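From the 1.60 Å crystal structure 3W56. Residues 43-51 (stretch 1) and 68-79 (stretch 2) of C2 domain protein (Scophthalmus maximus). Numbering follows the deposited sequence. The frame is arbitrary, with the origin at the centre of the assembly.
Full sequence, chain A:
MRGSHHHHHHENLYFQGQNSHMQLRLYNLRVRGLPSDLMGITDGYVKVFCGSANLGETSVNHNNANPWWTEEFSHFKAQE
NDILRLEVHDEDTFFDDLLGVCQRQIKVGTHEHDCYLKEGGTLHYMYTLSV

Stretch 1 43-51: DGYVKVFCG
Stretch 2 (68-79) WWTEEFSHFKAQ

Packing of stretch 1 (43-51) against stretch 2 (68-79) of the C2 domain protein, a contact made mostly by side chains, with the main chain of Gly 44 and Tyr 45 meeting the indole of Trp 69, that buries 369 Å² in total, with no hydrogen bond across it. Residues 44-50 form an extended strand, phi between -81° and -153°, psi between 110° and 164°. Stretch 2 is extended at Trp 69 (-111/146), bends at Thr 70 (-80/-23), is extended, as strand, at Phe 73 (-130/132), Ser 74 (-127/146) and His 75 (-130/125), and turns a corner at Phe 76 and Lys 77 (psi 12° and 20°). Both chains advance in the same sense: Tyr 45 CA lies 8.4 Å from Trp 69 CA, Val 48 CA 7.8 Å from Phe 73 CA, and Cys 50 CA 7.2 Å from Ala 78 CA. Strand alternation directs Val 46, Val 48 and Cys 50 toward stretch 2, while Tyr 45 and Lys 47 point away.

Trp 69 covers the most surface. With chi1 -65° (m) and chi2 -89°, its indole reaches Gly 44 and Val 46. Val 46 (chi1 -171°, t) sets CG2 over one face, 3.7 Å from the centroid of the six-membered ring and 3.6 Å from Trp 69 CZ3, a CH-pi contact. At the ring edge Gly 44 O lies 3.5 Å from Trp 69 CZ2; an ideal CB on Gly 44 would also lie 3.5 Å from that CZ2, at contact distance.

Phe 73 (chi1 -60°, m; chi2 -90°) repeats the motif: Val 48 (chi1 -175°, t) holds CG2 over one ring face, 3.8 Å from the centroid and 3.8 Å from Phe 73 CE2.

Cys 50 (chi1 -175°, t) bridges the corner. Its CB is 3.9 Å from His 75 CD2 (His 75 chi1 -174°, t; chi2 39°), and its SG is 4.2 Å from Ala 78 CB.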

ATOM      1  N   ASP A  43       0.653  11.957   8.690  1.00 23.94           N
ATOM      2  CA  ASP A  43       1.883  11.907   7.886  1.00 27.45           C
ATOM      3  C   ASP A  43       2.048  10.516   7.278  1.00 30.35           C
ATOM      4  O   ASP A  43       2.812   9.690   7.796  1.00 22.15           O
ATOM      5  CB  ASP A  43       3.136  12.282   8.707  1.00 32.94           C
ATOM      6  CG  ASP A  43       3.049  13.668   9.283  1.00 35.09           C
ATOM      7  OD1 ASP A  43       2.959  14.627   8.485  1.00 38.10           O
ATOM      8  OD2 ASP A  43       3.027  13.800  10.529  1.00 46.31           O
ATOM      9  N   GLY A  44       1.304  10.249   6.199  1.00 20.60           N
ATOM     10  CA  GLY A  44       1.117   8.887   5.747  1.00 19.21           C
ATOM     11  C   GLY A  44       2.240   8.311   4.928  1.00 13.16           C
ATOM     12  O   GLY A  44       2.965   8.982   4.191  1.00 16.24           O
ATOM     13  N   TYR A  45       2.358   7.002   5.035  1.00 12.33           N
ATOM     14  CA  TYR A  45       3.160   6.213   4.167  1.00 12.26           C
ATOM     15  C   TYR A  45       2.586   4.825   4.115  1.00 11.68           C
ATOM     16  O   TYR A  45       1.766   4.411   4.974  1.00 17.43           O
ATOM     17  CB  TYR A  45       4.693   6.228   4.564  1.00 13.19           C
ATOM     18  CG  TYR A  45       5.048   5.486   5.862  1.00 17.90           C
ATOM     19  CD1 TYR A  45       5.638   4.246   5.807  1.00 14.49           C
ATOM     20  CD2 TYR A  45       4.800   6.055   7.078  1.00 15.40           C
ATOM     21  CE1 TYR A  45       5.957   3.530   6.991  1.00 16.12           C
ATOM     22  CE2 TYR A  45       5.140   5.407   8.255  1.00 16.74           C
ATOM     23  CZ  TYR A  45       5.706   4.148   8.191  1.00 14.35           C
ATOM     24  OH  TYR A  45       6.076   3.451   9.342  1.00 16.33           O
ATOM     25  N   VAL A  46       3.013   4.072   3.113  1.00 11.63           N
ATOM     26  CA  VAL A  46       2.526   2.710   2.851  1.00 11.01           C
ATOM     27  C   VAL A  46       3.619   1.660   2.851  1.00 16.22           C
ATOM     28  O   VAL A  46       4.678   1.821   2.215  1.00 13.12           O
ATOM     29  CB  VAL A  46       1.773   2.669   1.488  1.00 11.72           C
ATOM     30  CG1 VAL A  46       1.084   1.346   1.288  1.00 13.73           C
ATOM     31  CG2 VAL A  46       0.772   3.841   1.438  1.00 11.83           C
ATOM     32  N   LYS A  47       3.366   0.568   3.572  1.00 13.24           N
ATOM     33  CA  LYS A  47       4.307  -0.557   3.598  1.00 19.26           C
ATOM     34  C   LYS A  47       3.747  -1.624   2.717  1.00 16.35           C
ATOM     35  O   LYS A  47       2.512  -1.884   2.725  1.00 15.96           O
ATOM     36  CB  LYS A  47       4.472  -1.119   5.005  1.00 23.49           C
ATOM     37  CG  LYS A  47       5.154  -0.218   6.030  1.00 22.51           C
ATOM     38  CD  LYS A  47       5.706  -1.148   7.185  1.00 16.75           C
ATOM     39  CE  LYS A  47       5.933  -0.331   8.431  1.00 28.58           C
ATOM     40  NZ  LYS A  47       6.241  -1.229   9.619  1.00 35.11           N
ATOM     41  N   VAL A  48       4.610  -2.278   1.962  1.00 10.66           N
ATOM     42  CA  VAL A  48       4.242  -3.207   0.893  1.00  9.43           C
ATOM     43  C   VAL A  48       4.996  -4.500   1.051  1.00 14.99           C
ATOM     44  O   VAL A  48       6.273  -4.535   1.035  1.00 15.66           O
ATOM     45  CB  VAL A  48       4.587  -2.672  -0.518  1.00 11.24           C
ATOM     46  CG1 VAL A  48       4.106  -3.572  -1.603  1.00 11.50           C
ATOM     47  CG2 VAL A  48       3.961  -1.283  -0.687  1.00 11.59           C
ATOM     48  N   PHE A  49       4.206  -5.551   1.191  1.00 15.57           N
ATOM     49  CA  PHE A  49       4.736  -6.918   1.249  1.00 19.59           C
ATOM     50  C   PHE A  49       4.109  -7.755   0.153  1.00 25.25           C
ATOM     51  O   PHE A  49       2.915  -7.628  -0.170  1.00 16.54           O
ATOM     52  CB  PHE A  49       4.404  -7.573   2.599  1.00 16.38           C
ATOM     53  CG  PHE A  49       4.835  -6.758   3.791  1.00 16.76           C
ATOM     54  CD1 PHE A  49       6.044  -7.007   4.426  1.00 27.36           C
ATOM     55  CD2 PHE A  49       4.034  -5.717   4.244  1.00 16.73           C
ATOM     56  CE1 PHE A  49       6.426  -6.229   5.538  1.00 27.58           C
ATOM     57  CE2 PHE A  49       4.371  -4.945   5.354  1.00 20.75           C
ATOM     58  CZ  PHE A  49       5.602  -5.197   6.003  1.00 33.38           C
ATOM     59  N   CYS A  50       4.913  -8.622  -0.431  1.00 23.27           N
ATOM     60  CA  CYS A  50       4.358  -9.629  -1.305  1.00 16.84           C
ATOM     61  C   CYS A  50       4.713 -10.976  -0.718  1.00 23.79           C
ATOM     62  O   CYS A  50       5.902 -11.375  -0.762  1.00 25.50           O
ATOM     63  CB  CYS A  50       4.957  -9.535  -2.710  1.00 21.71           C
ATOM     64  SG  CYS A  50       4.121 -10.701  -3.792  1.00 28.50           S
ATOM     65  N   GLY A  51       3.711 -11.689  -0.209  1.00 20.47           N
ATOM     66  CA  GLY A  51       4.000 -12.881   0.580  1.00 27.65           C
ATOM     67  C   GLY A  51       4.954 -12.523   1.716  1.00 20.36           C
ATOM     68  O   GLY A  51       4.657 -11.676   2.559  1.00 23.13           O
ATOM     69  N   TRP A  68      -1.254  11.212  -2.500  1.00  8.63           N
ATOM     70  CA  TRP A  68      -0.978  10.109  -3.439  1.00  7.70           C
ATOM     71  C   TRP A  68       0.520   9.999  -3.478  1.00  8.48           C
ATOM     72  O   TRP A  68       1.171  10.982  -3.188  1.00 11.89           O
ATOM     73  CB  TRP A  68      -1.571  10.377  -4.845  1.00  8.56           C
ATOM     74  CG  TRP A  68      -0.980  11.553  -5.619  1.00  9.08           C
ATOM     75  CD1 TRP A  68      -1.310  12.897  -5.516  1.00  6.31           C
ATOM     76  CD2 TRP A  68       0.091  11.477  -6.608  1.00  7.71           C
ATOM     77  NE1 TRP A  68      -0.535  13.642  -6.400  1.00 12.31           N
ATOM     78  CE2 TRP A  68       0.301  12.795  -7.088  1.00 10.25           C
ATOM     79  CE3 TRP A  68       0.809  10.425  -7.165  1.00 10.96           C
ATOM     80  CZ2 TRP A  68       1.239  13.085  -8.072  1.00 11.23           C
ATOM     81  CZ3 TRP A  68       1.764  10.696  -8.125  1.00  9.58           C
ATOM     82  CH2 TRP A  68       1.949  12.033  -8.605  1.00 14.83           C
ATOM     83  N   TRP A  69       1.008   8.799  -3.731  1.00 11.66           N
ATOM     84  CA  TRP A  69       2.470   8.569  -3.832  1.00  9.86           C
ATOM     85  C   TRP A  69       2.876   8.255  -5.242  1.00  9.53           C
ATOM     86  O   TRP A  69       2.173   7.542  -6.045  1.00  9.58           O
ATOM     87  CB  TRP A  69       2.871   7.407  -2.925  1.00 11.56           C
ATOM     88  CG  TRP A  69       2.645   7.709  -1.454  1.00 10.03           C
ATOM     89  CD1 TRP A  69       3.540   8.295  -0.596  1.00 11.10           C
ATOM     90  CD2 TRP A  69       1.450   7.490  -0.698  1.00  9.70           C
ATOM     91  NE1 TRP A  69       2.990   8.412   0.654  1.00 13.34           N
ATOM     92  CE2 TRP A  69       1.712   7.928   0.644  1.00 10.62           C
ATOM     93  CE3 TRP A  69       0.203   6.952  -0.998  1.00  8.21           C
ATOM     94  CZ2 TRP A  69       0.770   7.850   1.655  1.00 13.54           C
ATOM     95  CZ3 TRP A  69      -0.726   6.819   0.052  1.00  9.77           C
ATOM     96  CH2 TRP A  69      -0.426   7.271   1.360  1.00  9.44           C
ATOM     97  N   THR A  70       4.097   8.716  -5.574  1.00  9.60           N
ATOM     98  CA  THR A  70       4.669   8.434  -6.911  1.00 15.55           C
ATOM     99  C   THR A  70       5.270   6.997  -6.997  1.00  5.70           C
ATOM    100  O   THR A  70       5.317   6.418  -8.077  1.00  8.28           O
ATOM    101  CB  THR A  70       5.879   9.395  -7.239  1.00 13.12           C
ATOM    102  OG1 THR A  70       6.842   9.333  -6.184  1.00 24.72           O
ATOM    103  CG2 THR A  70       5.403  10.806  -7.313  1.00 16.86           C
ATOM    104  N   GLU A  71       5.599   6.504  -5.823  1.00  8.40           N
ATOM    105  CA  GLU A  71       6.243   5.198  -5.699  1.00  7.87           C
ATOM    106  C   GLU A  71       5.482   4.062  -6.321  1.00 14.10           C
ATOM    107  O   GLU A  71       4.235   3.951  -6.224  1.00 14.42           O
ATOM    108  CB  GLU A  71       6.734   4.870  -4.307  1.00 10.67           C
ATOM    109  CG  GLU A  71       7.736   5.786  -3.730  1.00 15.97           C
ATOM    110  CD  GLU A  71       7.189   6.979  -2.995  1.00 20.34           C
ATOM    111  OE1 GLU A  71       5.994   7.419  -3.149  1.00 19.19           O
ATOM    112  OE2 GLU A  71       7.978   7.503  -2.204  1.00 16.07           O
ATOM    113  N   GLU A  72       6.207   3.231  -7.035  1.00 10.06           N
ATOM    114  CA  GLU A  72       5.730   1.984  -7.529  1.00  9.42           C
ATOM    115  C   GLU A  72       6.675   0.910  -6.967  1.00 12.31           C
ATOM    116  O   GLU A  72       7.862   1.207  -6.631  1.00 13.68           O
ATOM    117  CB  GLU A  72       5.637   1.982  -9.029  1.00 14.82           C
ATOM    118  CG  GLU A  72       4.995   3.284  -9.560  1.00 13.33           C
ATOM    119  CD  GLU A  72       4.654   3.206 -11.012  1.00 24.34           C
ATOM    120  OE1 GLU A  72       3.841   4.103 -11.380  1.00 28.06           O
ATOM    121  OE2 GLU A  72       5.173   2.285 -11.725  1.00 25.48           O
ATOM    122  N   PHE A  73       6.154  -0.303  -6.841  1.00 10.79           N
ATOM    123  CA  PHE A  73       6.890  -1.402  -6.232  1.00  8.96           C
ATOM    124  C   PHE A  73       6.796  -2.569  -7.165  1.00 14.12           C
ATOM    125  O   PHE A  73       5.706  -2.950  -7.642  1.00 14.65           O
ATOM    126  CB  PHE A  73       6.301  -1.751  -4.837  1.00 13.32           C
ATOM    127  CG  PHE A  73       6.354  -0.602  -3.852  1.00 15.11           C
ATOM    128  CD1 PHE A  73       7.484  -0.450  -3.021  1.00 16.13           C
ATOM    129  CD2 PHE A  73       5.319   0.370  -3.791  1.00 10.37           C
ATOM    130  CE1 PHE A  73       7.588   0.568  -2.135  1.00 16.19           C
ATOM    131  CE2 PHE A  73       5.418   1.408  -2.864  1.00 11.35           C
ATOM    132  CZ  PHE A  73       6.568   1.545  -2.049  1.00 16.91           C
ATOM    133  N   SER A  74       7.944  -3.195  -7.445  1.00 12.87           N
ATOM    134  CA  SER A  74       7.861  -4.352  -8.283  1.00 16.49           C
ATOM    135  C   SER A  74       8.579  -5.492  -7.541  1.00 15.80           C
ATOM    136  O   SER A  74       9.546  -5.291  -6.747  1.00 19.93           O
ATOM    137  CB  SER A  74       8.419  -4.086  -9.716  1.00 22.16           C
ATOM    138  OG  SER A  74       7.409  -3.658 -10.685  1.00 24.44           O
ATOM    139  N   HIS A  75       8.024  -6.671  -7.750  1.00 17.02           N
ATOM    140  CA  HIS A  75       8.629  -7.915  -7.218  1.00 11.73           C
ATOM    141  C   HIS A  75       8.702  -8.899  -8.375  1.00 15.27           C
ATOM    142  O   HIS A  75       7.715  -9.256  -9.065  1.00 13.21           O
ATOM    143  CB  HIS A  75       7.824  -8.478  -6.050  1.00 15.17           C
ATOM    144  CG  HIS A  75       8.483  -9.663  -5.380  1.00 15.80           C
ATOM    145  ND1 HIS A  75       9.851  -9.743  -5.169  1.00 16.81           N
ATOM    146  CD2 HIS A  75       7.956 -10.794  -4.850  1.00 14.27           C
ATOM    147  CE1 HIS A  75      10.137 -10.882  -4.553  1.00 19.89           C
ATOM    148  NE2 HIS A  75       9.002 -11.525  -4.320  1.00 20.10           N
ATOM    149  N   PHE A  76       9.926  -9.413  -8.616  1.00 14.87           N
ATOM    150  CA  PHE A  76      10.037 -10.221  -9.854  1.00 17.22           C
ATOM    151  C   PHE A  76       9.987 -11.740  -9.611  1.00 25.16           C
ATOM    152  O   PHE A  76      10.163 -12.497 -10.562  1.00 24.72           O
ATOM    153  CB  PHE A  76      11.272  -9.816 -10.653  1.00 17.18           C
ATOM    154  CG  PHE A  76      11.177  -8.436 -11.196  1.00 18.04           C
ATOM    155  CD1 PHE A  76      10.612  -8.212 -12.433  1.00 25.99           C
ATOM    156  CD2 PHE A  76      11.632  -7.358 -10.425  1.00 15.54           C
ATOM    157  CE1 PHE A  76      10.500  -6.927 -12.921  1.00 22.81           C
ATOM    158  CE2 PHE A  76      11.522  -6.053 -10.883  1.00 17.59           C
ATOM    159  CZ  PHE A  76      10.958  -5.848 -12.155  1.00 23.36           C
ATOM    160  N   LYS A  77       9.598 -12.130  -8.381  1.00 14.38           N
ATOM    161  CA  LYS A  77       9.501 -13.524  -7.941  1.00 17.11           C
ATOM    162  C   LYS A  77       8.095 -13.775  -7.437  1.00 18.82           C
ATOM    163  O   LYS A  77       7.808 -14.702  -6.654  1.00 22.77           O
ATOM    164  CB  LYS A  77      10.464 -13.787  -6.783  1.00 19.31           C
ATOM    165  CG  LYS A  77      11.921 -13.670  -7.166  1.00 22.03           C
ATOM    166  CD  LYS A  77      12.700 -14.681  -6.348  1.00 21.44           C
ATOM    167  CE  LYS A  77      13.113 -14.135  -5.024  1.00 17.93           C
ATOM    168  NZ  LYS A  77      13.389 -15.311  -4.092  1.00 18.81           N
ATOM    169  N   ALA A  78       7.211 -12.915  -7.849  1.00 16.81           N
ATOM    170  CA  ALA A  78       5.831 -13.100  -7.415  1.00 14.66           C
ATOM    171  C   ALA A  78       5.207 -14.340  -8.051  1.00 17.91           C
ATOM    172  O   ALA A  78       5.598 -14.820  -9.123  1.00 19.15           O
ATOM    173  CB  ALA A  78       5.029 -11.862  -7.743  1.00 17.27           C
ATOM    174  N   GLN A  79       4.189 -14.871  -7.396  1.00 20.06           N
ATOM    175  CA  GLN A  79       3.430 -15.935  -8.027  1.00 20.07           C
ATOM    176  C   GLN A  79       1.972 -15.730  -7.683  1.00 17.76           C
ATOM    177  O   GLN A  79       1.664 -15.131  -6.665  1.00 19.71           O
ATOM    178  CB  GLN A  79       3.872 -17.298  -7.461  1.00 24.41           C
ATOM    179  CG  GLN A  79       5.224 -17.799  -8.014  1.00 35.33           C
ATOM    180  CD  GLN A  79       5.123 -18.137  -9.496  1.00 39.04           C
ATOM    181  OE1 GLN A  79       6.113 -18.047 -10.251  1.00 45.09           O
ATOM    182  NE2 GLN A  79       3.910 -18.518  -9.933  1.00 45.10           N
TER